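Local coordinates for transcription termination factor FttA (Pyrococcus horikoshii, PDB 3AF6), which probably terminates transcription by cutting nascent RNA at the exit channel of RNA polymerase, as a zinc-dependent endonuclease and 5'-3' exonuclease, at residues T280-R285 and T320-Y325; G39-I44 and S71-P76; P611-T616 and S638-N643. One frame throughout, in Å; residues are numbered along the deposited sequence.

Contact 1: residues T280-R285 and T320-Y325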
ATOM      1  N   THR A 280       5.413  -5.110  -3.560  1.00 38.31           N
ATOM      2  CA  THR A 280       4.587  -3.938  -3.305  1.00 38.50           C
ATOM      3  C   THR A 280       5.479  -2.696  -3.062  1.00 39.72           C
ATOM      4  O   THR A 280       6.697  -2.840  -2.894  1.00 39.83           O
ATOM      5  CB  THR A 280       3.670  -4.208  -2.089  1.00 37.92           C
ATOM      6  OG1 THR A 280       2.657  -3.203  -2.025  1.00 41.58           O
ATOM      7  CG2 THR A 280       4.466  -4.198  -0.800  1.00 37.00           C
ATOM      8  N   THR A 281       4.904  -1.487  -3.069  1.00 38.70           N
ATOM      9  CA  THR A 281       5.717  -0.289  -2.813  1.00 39.07           C
ATOM     10  C   THR A 281       5.996  -0.270  -1.315  1.00 40.48           C
ATOM     11  O   THR A 281       5.183  -0.744  -0.530  1.00 40.21           O
ATOM     12  CB  THR A 281       5.008   1.038  -3.211  1.00 37.75           C
ATOM     13  OG1 THR A 281       3.847   1.241  -2.400  1.00 34.60           O
ATOM     14  CG2 THR A 281       4.600   1.009  -4.672  1.00 39.26           C
ATOM     15  N   PRO A 282       7.153   0.274  -0.898  1.00 42.68           N
ATOM     16  CA  PRO A 282       7.496   0.321   0.532  1.00 41.34           C
ATOM     17  C   PRO A 282       6.368   0.842   1.415  1.00 40.24           C
ATOM     18  O   PRO A 282       6.022   0.219   2.418  1.00 41.35           O
ATOM     19  CB  PRO A 282       8.736   1.212   0.561  1.00 40.54           C
ATOM     20  CG  PRO A 282       9.394   0.898  -0.770  1.00 39.74           C
ATOM     21  CD  PRO A 282       8.204   0.916  -1.713  1.00 41.51           C
ATOM     22  N   PRO A 283       5.773   1.992   1.056  1.00 39.82           N
ATOM     23  CA  PRO A 283       4.679   2.532   1.872  1.00 38.84           C
ATOM     24  C   PRO A 283       3.514   1.541   2.033  1.00 39.43           C
ATOM     25  O   PRO A 283       2.873   1.491   3.080  1.00 42.46           O
ATOM     26  CB  PRO A 283       4.270   3.794   1.107  1.00 38.23           C
ATOM     27  CG  PRO A 283       5.535   4.227   0.481  1.00 36.48           C
ATOM     28  CD  PRO A 283       6.132   2.936  -0.020  1.00 38.13           C
ATOM     29  N   THR A 284       3.228   0.761   0.997  1.00 37.68           N
ATOM     30  CA  THR A 284       2.144  -0.209   1.090  1.00 38.27           C
ATOM     31  C   THR A 284       2.529  -1.338   2.054  1.00 38.64           C
ATOM     32  O   THR A 284       1.704  -1.815   2.836  1.00 38.00           O
ATOM     33  CB  THR A 284       1.780  -0.779  -0.310  1.00 37.81           C
ATOM     34  OG1 THR A 284       1.230   0.272  -1.119  1.00 35.28           O
ATOM     35  CG2 THR A 284       0.742  -1.881  -0.195  1.00 34.73           C
ATOM     36  N   ARG A 285       3.789  -1.758   2.017  1.00 39.58           N
ATOM     37  CA  ARG A 285       4.227  -2.796   2.935  1.00 40.71           C
ATOM     38  C   ARG A 285       3.996  -2.320   4.380  1.00 41.30           C
ATOM     39  O   ARG A 285       3.398  -3.032   5.198  1.00 40.66           O
ATOM     40  CB  ARG A 285       5.708  -3.123   2.733  1.00 40.06           C
ATOM     41  CG  ARG A 285       6.422  -3.339   4.054  1.00 42.97           C
ATOM     42  CD  ARG A 285       7.278  -4.573   4.088  1.00 43.89           C
ATOM     43  NE  ARG A 285       8.664  -4.314   3.722  1.00 45.58           N
ATOM     44  CZ  ARG A 285       9.385  -3.290   4.169  1.00 44.78           C
ATOM     45  NH1 ARG A 285      10.645  -3.159   3.777  1.00 45.15           N
ATOM     46  NH2 ARG A 285       8.844  -2.388   4.975  1.00 41.80           N
ATOM     47  N   THR A 320       7.946 -10.010   1.978  1.00 40.21           N
ATOM     48  CA  THR A 320       7.747  -8.874   1.089  1.00 39.60           C
ATOM     49  C   THR A 320       9.015  -8.315   0.447  1.00 38.77           C
ATOM     50  O   THR A 320      10.015  -8.077   1.119  1.00 41.95           O
ATOM     51  CB  THR A 320       7.066  -7.737   1.843  1.00 39.74           C
ATOM     52  OG1 THR A 320       5.893  -8.246   2.474  1.00 38.18           O
ATOM     53  CG2 THR A 320       6.706  -6.587   0.894  1.00 37.29           C
ATOM     54  N   ILE A 321       8.973  -8.107  -0.857  1.00 36.90           N
ATOM     55  CA  ILE A 321      10.110  -7.533  -1.566  1.00 36.64           C
ATOM     56  C   ILE A 321       9.595  -6.219  -2.152  1.00 36.99           C
ATOM     57  O   ILE A 321       8.841  -6.225  -3.121  1.00 36.33           O
ATOM     58  CB  ILE A 321      10.598  -8.468  -2.689  1.00 35.90           C
ATOM     59  CG1 ILE A 321      11.171  -9.747  -2.078  1.00 33.72           C
ATOM     60  CG2 ILE A 321      11.638  -7.761  -3.558  1.00 32.77           C
ATOM     61  CD1 ILE A 321      11.732 -10.717  -3.111  1.00 34.61           C
ATOM     62  N   THR A 322       9.984  -5.098  -1.549  1.00 38.25           N
ATOM     63  CA  THR A 322       9.515  -3.794  -2.009  1.00 39.33           C
ATOM     64  C   THR A 322      10.094  -3.343  -3.343  1.00 40.28           C
ATOM     65  O   THR A 322      11.185  -3.751  -3.750  1.00 39.61           O
ATOM     66  CB  THR A 322       9.783  -2.700  -0.972  1.00 40.83           C
ATOM     67  OG1 THR A 322      11.196  -2.490  -0.852  1.00 41.94           O
ATOM     68  CG2 THR A 322       9.196  -3.100   0.382  1.00 40.60           C
ATOM     69  N   LEU A 323       9.342  -2.480  -4.010  1.00 40.82           N
ATOM     70  CA  LEU A 323       9.717  -1.967  -5.312  1.00 41.84           C
ATOM     71  C   LEU A 323       9.160  -0.558  -5.403  1.00 41.91           C
ATOM     72  O   LEU A 323       8.008  -0.329  -5.033  1.00 44.43           O
ATOM     73  CB  LEU A 323       9.063  -2.833  -6.386  1.00 43.67           C
ATOM     74  CG  LEU A 323       9.871  -3.401  -7.545  1.00 47.26           C
ATOM     75  CD1 LEU A 323      11.020  -4.258  -7.016  1.00 47.92           C
ATOM     76  CD2 LEU A 323       8.945  -4.234  -8.432  1.00 45.30           C
ATOM     77  N   ASP A 324       9.962   0.389  -5.882  1.00 41.53           N
ATOM     78  CA  ASP A 324       9.482   1.761  -6.042  1.00 39.50           C
ATOM     79  C   ASP A 324       8.846   1.899  -7.425  1.00 39.23           C
ATOM     80  O   ASP A 324       9.049   1.051  -8.297  1.00 39.58           O
ATOM     81  CB  ASP A 324      10.634   2.749  -5.921  1.00 40.67           C
ATOM     82  CG  ASP A 324      11.210   2.810  -4.523  1.00 41.16           C
ATOM     83  OD1 ASP A 324      10.433   2.992  -3.565  1.00 40.90           O
ATOM     84  OD2 ASP A 324      12.447   2.688  -4.385  1.00 42.43           O
ATOM     85  N   TYR A 325       8.070   2.956  -7.634  1.00 38.88           N
ATOM     86  CA  TYR A 325       7.450   3.164  -8.943  1.00 37.62           C
ATOM     87  C   TYR A 325       8.516   3.128 -10.044  1.00 38.47           C
ATOM     88  O   TYR A 325       9.689   3.426  -9.809  1.00 37.50           O
ATOM     89  CB  TYR A 325       6.736   4.518  -9.012  1.00 34.92           C
ATOM     90  CG  TYR A 325       5.590   4.709  -8.041  1.00 34.72           C
ATOM     91  CD1 TYR A 325       4.720   3.658  -7.729  1.00 35.34           C
ATOM     92  CD2 TYR A 325       5.335   5.961  -7.480  1.00 32.44           C
ATOM     93  CE1 TYR A 325       3.624   3.851  -6.883  1.00 33.95           C
ATOM     94  CE2 TYR A 325       4.244   6.167  -6.642  1.00 33.58           C
ATOM     95  CZ  TYR A 325       3.391   5.109  -6.345  1.00 35.04           C
ATOM     96  OH  TYR A 325       2.311   5.311  -5.509  1.00 35.08           O
TER
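The guanidinium of R285 carries the methyl CG2 of T322 over one face, 3.6 Å from NE, while CG2 of T320 approaches it obliquely and lies 3.8 Å from R285 CD. Bends at chi2 and chi3 turn the arginine chain obliquely across T320 and T322. The ring of Y325 is met obliquely through CE1 by CG2 of T281, at 3.7 Å; Y475 packs edge-to-face with this ring, and the phenol OH bonds to S348 O. Between these ends, P282 CG rests on T322 CB (3.6 Å), and its CD lies equally near D324 OD1, a carboxylate oxygen that is held by Y475 OH. T280 CG2 touches T320 CG2. One backbone bond joins the segments, L323 N to T280 O (2.9 Å), bent to 142° at the hydrogen; T322 CA adds a CA-H...O contact to the same oxygen. In return, CA of T281 points its hydrogen at L323 O. T281 is the N-cap of helix 282-301: its OG1 receives a weak bond from T284 N and is hydrogen-bonded to G347 O. The contact thus joins the strand-to-helix turn after strand 278-280 to edge strand 320-322, a parallel beta-alpha-beta connection of the metallo-beta-lactamase fold, near the zinc ligand H256.

Contact 2: residues G39-I44 and S71-P76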
ATOM      1  N   GLY A  39      16.272 -12.262  -4.930  1.00 64.77           N
ATOM      2  CA  GLY A  39      15.002 -11.756  -5.402  1.00 64.20           C
ATOM      3  C   GLY A  39      15.244 -11.417  -6.859  1.00 64.45           C
ATOM      4  O   GLY A  39      16.121 -12.014  -7.484  1.00 63.41           O
ATOM      5  N   PRO A  40      14.512 -10.454  -7.427  1.00 64.70           N
ATOM      6  CA  PRO A  40      14.685 -10.068  -8.831  1.00 66.32           C
ATOM      7  C   PRO A  40      16.119  -9.691  -9.221  1.00 68.24           C
ATOM      8  O   PRO A  40      16.576 -10.029 -10.313  1.00 67.76           O
ATOM      9  CB  PRO A  40      13.734  -8.884  -8.982  1.00 66.34           C
ATOM     10  CG  PRO A  40      12.653  -9.201  -8.006  1.00 65.89           C
ATOM     11  CD  PRO A  40      13.423  -9.689  -6.804  1.00 64.51           C
ATOM     12  N   GLU A  41      16.826  -9.006  -8.323  1.00 70.28           N
ATOM     13  CA  GLU A  41      18.186  -8.550  -8.605  1.00 72.49           C
ATOM     14  C   GLU A  41      19.343  -9.535  -8.464  1.00 72.27           C
ATOM     15  O   GLU A  41      19.283 -10.501  -7.709  1.00 72.70           O
ATOM     16  CB  GLU A  41      18.492  -7.286  -7.789  1.00 73.72           C
ATOM     17  CG  GLU A  41      17.935  -7.276  -6.375  1.00 76.67           C
ATOM     18  CD  GLU A  41      18.238  -5.979  -5.636  1.00 76.94           C
ATOM     19  OE1 GLU A  41      19.427  -5.717  -5.364  1.00 78.39           O
ATOM     20  OE2 GLU A  41      17.293  -5.221  -5.332  1.00 76.51           O
ATOM     21  N   LEU A  42      20.400  -9.259  -9.223  1.00 72.67           N
ATOM     22  CA  LEU A  42      21.614 -10.065  -9.233  1.00 73.51           C
ATOM     23  C   LEU A  42      22.649  -9.425  -8.316  1.00 75.01           C
ATOM     24  O   LEU A  42      22.913  -8.228  -8.407  1.00 74.40           O
ATOM     25  CB  LEU A  42      22.177 -10.144 -10.654  1.00 72.02           C
ATOM     26  CG  LEU A  42      23.522 -10.851 -10.840  1.00 71.47           C
ATOM     27  CD1 LEU A  42      23.414 -12.316 -10.449  1.00 68.55           C
ATOM     28  CD2 LEU A  42      23.955 -10.716 -12.288  1.00 71.64           C
ATOM     29  N   VAL A  43      23.237 -10.227  -7.437  1.00 77.26           N
ATOM     30  CA  VAL A  43      24.232  -9.726  -6.501  1.00 80.12           C
ATOM     31  C   VAL A  43      25.637 -10.231  -6.820  1.00 83.12           C
ATOM     32  O   VAL A  43      25.885 -11.439  -6.877  1.00 81.72           O
ATOM     33  CB  VAL A  43      23.873 -10.123  -5.060  1.00 79.72           C
ATOM     34  CG1 VAL A  43      24.910  -9.573  -4.098  1.00 80.73           C
ATOM     35  CG2 VAL A  43      22.490  -9.602  -4.710  1.00 79.22           C
ATOM     36  N   ILE A  44      26.553  -9.285  -7.023  1.00 86.94           N
ATOM     37  CA  ILE A  44      27.947  -9.593  -7.335  1.00 90.63           C
ATOM     38  C   ILE A  44      28.866  -9.095  -6.221  1.00 93.23           C
ATOM     39  O   ILE A  44      29.254  -7.925  -6.201  1.00 93.06           O
ATOM     40  CB  ILE A  44      28.384  -8.924  -8.659  1.00 90.47           C
ATOM     41  CG1 ILE A  44      27.497  -9.409  -9.811  1.00 90.36           C
ATOM     42  CG2 ILE A  44      29.844  -9.238  -8.938  1.00 90.35           C
ATOM     43  CD1 ILE A  44      27.792  -8.742 -11.144  1.00 88.29           C
ATOM     44  N   SER A  71      23.469  -5.470  -8.228  1.00 83.81           N
ATOM     45  CA  SER A  71      23.891  -4.789  -7.015  1.00 84.80           C
ATOM     46  C   SER A  71      25.217  -5.391  -6.577  1.00 86.56           C
ATOM     47  O   SER A  71      25.285  -6.564  -6.201  1.00 85.98           O
ATOM     48  CB  SER A  71      22.856  -4.975  -5.905  1.00 84.88           C
ATOM     49  OG  SER A  71      23.313  -4.415  -4.687  1.00 83.44           O
ATOM     50  N   VAL A  72      26.272  -4.587  -6.641  1.00 88.75           N
ATOM     51  CA  VAL A  72      27.599  -5.037  -6.249  1.00 90.57           C
ATOM     52  C   VAL A  72      27.974  -4.461  -4.884  1.00 91.67           C
ATOM     53  O   VAL A  72      27.949  -3.249  -4.676  1.00 91.04           O
ATOM     54  CB  VAL A  72      28.642  -4.631  -7.306  1.00 90.22           C
ATOM     55  CG1 VAL A  72      28.567  -3.138  -7.565  1.00 90.07           C
ATOM     56  CG2 VAL A  72      30.028  -5.038  -6.847  1.00 91.23           C
ATOM     57  N   ARG A  73      28.313  -5.345  -3.954  1.00 94.08           N
ATOM     58  CA  ARG A  73      28.666  -4.936  -2.600  1.00 98.02           C
ATOM     59  C   ARG A  73      29.960  -5.627  -2.184  1.00101.29           C
ATOM     60  O   ARG A  73      30.437  -6.532  -2.870  1.00101.57           O
ATOM     61  CB  ARG A  73      27.550  -5.345  -1.636  1.00 97.82           C
ATOM     62  CG  ARG A  73      26.144  -5.069  -2.144  1.00 98.45           C
ATOM     63  CD  ARG A  73      25.169  -6.134  -1.648  1.00 97.67           C
ATOM     64  NE  ARG A  73      23.848  -5.997  -2.257  1.00 97.36           N
ATOM     65  CZ  ARG A  73      22.867  -6.886  -2.128  1.00 96.54           C
ATOM     66  NH1 ARG A  73      21.697  -6.676  -2.716  1.00 95.75           N
ATOM     67  NH2 ARG A  73      23.057  -7.986  -1.414  1.00 95.66           N
ATOM     68  N   PRO A  74      30.547  -5.208  -1.050  1.00104.30           N
ATOM     69  CA  PRO A  74      31.789  -5.821  -0.574  1.00106.72           C
ATOM     70  C   PRO A  74      31.476  -7.214  -0.053  1.00109.34           C
ATOM     71  O   PRO A  74      30.326  -7.508   0.269  1.00109.39           O
ATOM     72  CB  PRO A  74      32.225  -4.879   0.538  1.00106.50           C
ATOM     73  CG  PRO A  74      30.914  -4.452   1.120  1.00105.49           C
ATOM     74  CD  PRO A  74      30.102  -4.152  -0.123  1.00104.69           C
ATOM     75  N   ASP A  75      32.486  -8.072   0.033  1.00112.57           N
ATOM     76  CA  ASP A  75      32.257  -9.422   0.524  1.00116.20           C
ATOM     77  C   ASP A  75      31.688  -9.338   1.939  1.00119.06           C
ATOM     78  O   ASP A  75      32.163  -8.549   2.758  1.00119.24           O
ATOM     79  CB  ASP A  75      33.562 -10.220   0.523  1.00116.04           C
ATOM     80  CG  ASP A  75      33.336 -11.710   0.706  1.00116.45           C
ATOM     81  OD1 ASP A  75      32.869 -12.124   1.789  1.00116.26           O
ATOM     82  OD2 ASP A  75      33.618 -12.471  -0.241  1.00116.21           O
ATOM     83  N   PRO A  76      30.655 -10.146   2.243  1.00121.91           N
ATOM     84  CA  PRO A  76      30.025 -10.153   3.569  1.00123.86           C
ATOM     85  C   PRO A  76      30.999 -10.534   4.679  1.00125.57           C
ATOM     86  O   PRO A  76      30.633 -10.574   5.856  1.00125.80           O
ATOM     87  CB  PRO A  76      28.897 -11.172   3.409  1.00123.72           C
ATOM     88  CG  PRO A  76      29.462 -12.138   2.411  1.00123.46           C
ATOM     89  CD  PRO A  76      30.081 -11.205   1.390  1.00123.00           C
TER
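R73 lays its guanidinium over V43, whose CG1 sits 3.6 Å from NH2 beneath one face, offset toward the rim; CG2 is equally close to NH1. At the edge of the group, near its plane, E41 OE1 makes a long salt bridge of 3.6 Å to R73 NH1, with carboxylate and guanidinium planes 59° apart. The same oxygen lies beside S71 CB. S71 OG, anti to its backbone N (chi1 175°), accepts from R73 NE at 2.9 Å, which fixes the guanidinium along its own strand, and E38 takes NH2 in a second salt bridge. E38, S71 and, at longer range, E41 thus give this buried guanidinium polar partners, which would be expected to stabilise its charge. The strands beneath run parallel, their segment axes 30° apart. S71 N bonds to L42 O at 2.8 Å, nearly straight, and I44 N to S71 O at 3.1 Å, with the donor above the carbonyl plane. In the KHa module, strand 41-46 is the middle of a three-stranded sheet, between antiparallel strand 32-38 and parallel edge strand 70-74. V43 and S71 lie on one face, over which the R73 guanidinium folds back; on the other, L42 and I44 pack against helices 11-22 and 59-66, while V72 touches I59.

Contact 3: residues P611-T616 and S638-N643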
ATOM      1  N   PRO A 611      -5.564   0.524 -25.214  1.00 40.86           N
ATOM      2  CA  PRO A 611      -5.692  -0.932 -25.073  1.00 40.87           C
ATOM      3  C   PRO A 611      -6.643  -1.632 -26.057  1.00 40.01           C
ATOM      4  O   PRO A 611      -7.579  -1.028 -26.576  1.00 39.72           O
ATOM      5  CB  PRO A 611      -6.145  -1.086 -23.623  1.00 40.56           C
ATOM      6  CG  PRO A 611      -7.033   0.115 -23.447  1.00 40.82           C
ATOM      7  CD  PRO A 611      -6.200   1.222 -24.081  1.00 40.64           C
ATOM      8  N   GLU A 612      -6.387  -2.915 -26.308  1.00 39.58           N
ATOM      9  CA  GLU A 612      -7.228  -3.701 -27.210  1.00 40.13           C
ATOM     10  C   GLU A 612      -8.522  -4.048 -26.498  1.00 39.32           C
ATOM     11  O   GLU A 612      -9.579  -4.092 -27.117  1.00 39.76           O
ATOM     12  CB  GLU A 612      -6.539  -5.003 -27.623  1.00 40.31           C
ATOM     13  CG  GLU A 612      -5.304  -4.830 -28.471  1.00 45.14           C
ATOM     14  CD  GLU A 612      -4.510  -6.124 -28.596  1.00 49.08           C
ATOM     15  OE1 GLU A 612      -3.527  -6.139 -29.373  1.00 49.69           O
ATOM     16  OE2 GLU A 612      -4.866  -7.118 -27.913  1.00 47.85           O
ATOM     17  N   ARG A 613      -8.431  -4.318 -25.200  1.00 38.22           N
ATOM     18  CA  ARG A 613      -9.616  -4.651 -24.433  1.00 39.16           C
ATOM     19  C   ARG A 613      -9.520  -4.138 -23.004  1.00 38.39           C
ATOM     20  O   ARG A 613      -8.445  -4.108 -22.399  1.00 38.30           O
ATOM     21  CB  ARG A 613      -9.865  -6.169 -24.447  1.00 41.08           C
ATOM     22  CG  ARG A 613      -8.834  -7.023 -23.713  1.00 46.23           C
ATOM     23  CD  ARG A 613      -8.487  -8.310 -24.487  1.00 51.88           C
ATOM     24  NE  ARG A 613      -9.242  -9.503 -24.079  1.00 55.17           N
ATOM     25  CZ  ARG A 613     -10.543  -9.706 -24.285  1.00 57.00           C
ATOM     26  NH1 ARG A 613     -11.287  -8.796 -24.904  1.00 60.54           N
ATOM     27  NH2 ARG A 613     -11.109 -10.834 -23.879  1.00 56.67           N
ATOM     28  N   ILE A 614     -10.657  -3.706 -22.479  1.00 36.49           N
ATOM     29  CA  ILE A 614     -10.725  -3.214 -21.117  1.00 36.29           C
ATOM     30  C   ILE A 614     -11.665  -4.111 -20.305  1.00 34.52           C
ATOM     31  O   ILE A 614     -12.733  -4.500 -20.767  1.00 34.69           O
ATOM     32  CB  ILE A 614     -11.210  -1.749 -21.090  1.00 35.79           C
ATOM     33  CG1 ILE A 614     -10.147  -0.855 -21.739  1.00 37.63           C
ATOM     34  CG2 ILE A 614     -11.501  -1.310 -19.657  1.00 33.13           C
ATOM     35  CD1 ILE A 614     -10.559   0.621 -21.892  1.00 36.87           C
ATOM     36  N   ILE A 615     -11.244  -4.463 -19.102  1.00 33.19           N
ATOM     37  CA  ILE A 615     -12.051  -5.310 -18.239  1.00 34.61           C
ATOM     38  C   ILE A 615     -12.377  -4.510 -16.982  1.00 34.63           C
ATOM     39  O   ILE A 615     -11.485  -4.142 -16.216  1.00 36.76           O
ATOM     40  CB  ILE A 615     -11.283  -6.609 -17.871  1.00 34.59           C
ATOM     41  CG1 ILE A 615     -10.933  -7.374 -19.155  1.00 34.64           C
ATOM     42  CG2 ILE A 615     -12.120  -7.482 -16.959  1.00 28.97           C
ATOM     43  CD1 ILE A 615      -9.995  -8.545 -18.938  1.00 38.81           C
ATOM     44  N   THR A 616     -13.658  -4.217 -16.793  1.00 33.41           N
ATOM     45  CA  THR A 616     -14.091  -3.455 -15.639  1.00 31.38           C
ATOM     46  C   THR A 616     -14.414  -4.361 -14.453  1.00 32.25           C
ATOM     47  O   THR A 616     -15.126  -5.362 -14.584  1.00 29.44           O
ATOM     48  CB  THR A 616     -15.319  -2.614 -15.982  1.00 31.33           C
ATOM     49  OG1 THR A 616     -16.367  -3.475 -16.428  1.00 32.39           O
ATOM     50  CG2 THR A 616     -14.983  -1.623 -17.078  1.00 31.08           C
ATOM     51  N   SER A 638     -13.138  -2.963 -27.065  1.00 35.75           N
ATOM     52  CA  SER A 638     -13.724  -4.204 -26.556  1.00 37.01           C
ATOM     53  C   SER A 638     -13.712  -4.179 -25.042  1.00 37.17           C
ATOM     54  O   SER A 638     -12.650  -4.044 -24.428  1.00 38.37           O
ATOM     55  CB  SER A 638     -12.927  -5.426 -27.004  1.00 38.49           C
ATOM     56  OG  SER A 638     -13.227  -5.785 -28.339  1.00 46.49           O
ATOM     57  N   THR A 639     -14.879  -4.337 -24.431  1.00 35.72           N
ATOM     58  CA  THR A 639     -14.947  -4.316 -22.986  1.00 36.53           C
ATOM     59  C   THR A 639     -15.706  -5.496 -22.386  1.00 37.42           C
ATOM     60  O   THR A 639     -16.443  -6.197 -23.067  1.00 34.84           O
ATOM     61  CB  THR A 639     -15.618  -3.017 -22.515  1.00 39.15           C
ATOM     62  OG1 THR A 639     -16.986  -3.005 -22.947  1.00 37.07           O
ATOM     63  CG2 THR A 639     -14.886  -1.791 -23.104  1.00 38.54           C
ATOM     64  N   ARG A 640     -15.507  -5.725 -21.096  1.00 40.33           N
ATOM     65  CA  ARG A 640     -16.224  -6.790 -20.416  1.00 41.61           C
ATOM     66  C   ARG A 640     -16.175  -6.643 -18.909  1.00 40.41           C
ATOM     67  O   ARG A 640     -15.161  -6.220 -18.349  1.00 42.22           O
ATOM     68  CB  ARG A 640     -15.686  -8.163 -20.799  1.00 45.70           C
ATOM     69  CG  ARG A 640     -16.619  -9.270 -20.317  1.00 54.19           C
ATOM     70  CD  ARG A 640     -16.051 -10.635 -20.592  1.00 58.53           C
ATOM     71  NE  ARG A 640     -15.597 -10.740 -21.972  1.00 60.72           N
ATOM     72  CZ  ARG A 640     -15.118 -11.857 -22.501  1.00 61.60           C
ATOM     73  NH1 ARG A 640     -15.042 -12.951 -21.755  1.00 62.01           N
ATOM     74  NH2 ARG A 640     -14.716 -11.876 -23.766  1.00 61.67           N
ATOM     75  N   ALA A 641     -17.287  -6.990 -18.268  1.00 38.06           N
ATOM     76  CA  ALA A 641     -17.430  -6.934 -16.817  1.00 37.01           C
ATOM     77  C   ALA A 641     -17.654  -8.371 -16.326  1.00 37.18           C
ATOM     78  O   ALA A 641     -18.777  -8.790 -16.036  1.00 36.22           O
ATOM     79  CB  ALA A 641     -18.608  -6.050 -16.450  1.00 36.84           C
ATOM     80  N   PRO A 642     -16.569  -9.141 -16.219  1.00 37.50           N
ATOM     81  CA  PRO A 642     -16.589 -10.534 -15.782  1.00 38.62           C
ATOM     82  C   PRO A 642     -17.060 -10.750 -14.352  1.00 39.27           C
ATOM     83  O   PRO A 642     -17.014  -9.833 -13.525  1.00 39.94           O
ATOM     84  CB  PRO A 642     -15.140 -10.956 -15.976  1.00 39.05           C
ATOM     85  CG  PRO A 642     -14.418  -9.727 -15.565  1.00 37.93           C
ATOM     86  CD  PRO A 642     -15.185  -8.639 -16.274  1.00 37.30           C
ATOM     87  N   ASN A 643     -17.516 -11.971 -14.079  1.00 38.39           N
ATOM     88  CA  ASN A 643     -17.970 -12.379 -12.751  1.00 37.77           C
ATOM     89  C   ASN A 643     -16.813 -13.128 -12.105  1.00 35.65           C
ATOM     90  O   ASN A 643     -15.907 -13.562 -12.811  1.00 35.78           O
ATOM     91  CB  ASN A 643     -19.149 -13.330 -12.874  1.00 40.89           C
ATOM     92  CG  ASN A 643     -20.468 -12.635 -12.737  1.00 46.34           C
ATOM     93  OD1 ASN A 643     -20.808 -12.145 -11.656  1.00 50.59           O
ATOM     94  ND2 ASN A 643     -21.233 -12.587 -13.827  1.00 47.26           N
TER
HETATM   95  O   HOH W   1     -16.121  -7.205 -12.915  1.00 43.51           O
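R613 starts with CB 3.5 Å from S638 O and 4.1 Å from S638 CB. Its CG stands between the backbone N and the carbonyl carbon (chi1 67°), and bends at chi2 and chi3 then carry the chain across toward R640. At the tip, NH2 comes to 3.8 Å from R640 NH2, which lies in plane at the edge of the R613 guanidinium. The two arginine side chains run side by side in the same direction, yet their guanidinium planes are 80° apart, so the like charges meet without stacking; the proximity is likely to be unfavourable unless solvent or counter-ions screen it. Further along the same face, I615 CG2, anti to its backbone N, packs on P642 CD at 3.3 Å, the two side chains crossing at about a right angle. The backbones are joined in parallel register by I614 N to S638 O (2.8 Å), R640 N to I614 O (3.1 Å) and T616 N to R640 O (2.9 Å). Beyond the last of these bonds, one water donates to both T616 O and P642 O. T616 OG1 lies beside A641 CB and bonds to C624 O. The two strands and helix 621-635 form a beta-alpha-beta unit: T616 and T639 touch the helix from one face of the sheet, while R613, I615, R640 and P642 touch strand 647-649 from the other. Strand 613-617 is flanked by strands 388-392 and 638-640, the latter at the edge, and leads toward the zinc ligand H618.

How the contacts relate
Along the chain, contact 2 closes before contact 1 opens, and contact 3 follows near the C-terminus. Each belongs to a different sheet: contact 2 to the three-stranded sheet of KHa, contact 1 to the sheet of the metallo-beta-lactamase domain that ends in strand 320-322, and contact 3 to the mixed sheet that ends in strand 638-640. Contacts 1 and 2 have centres about 19 Å apart and touch, I321 packing on G39 and P40, so the KH region abuts the nuclease body here. Contact 3 lies about 28 Å from contact 1 and about 41 Å from contact 2, centre to centre. Strand 647-649, across from contact 3, is the other edge of contact 1's sheet, linking both halves of the catalytic fold.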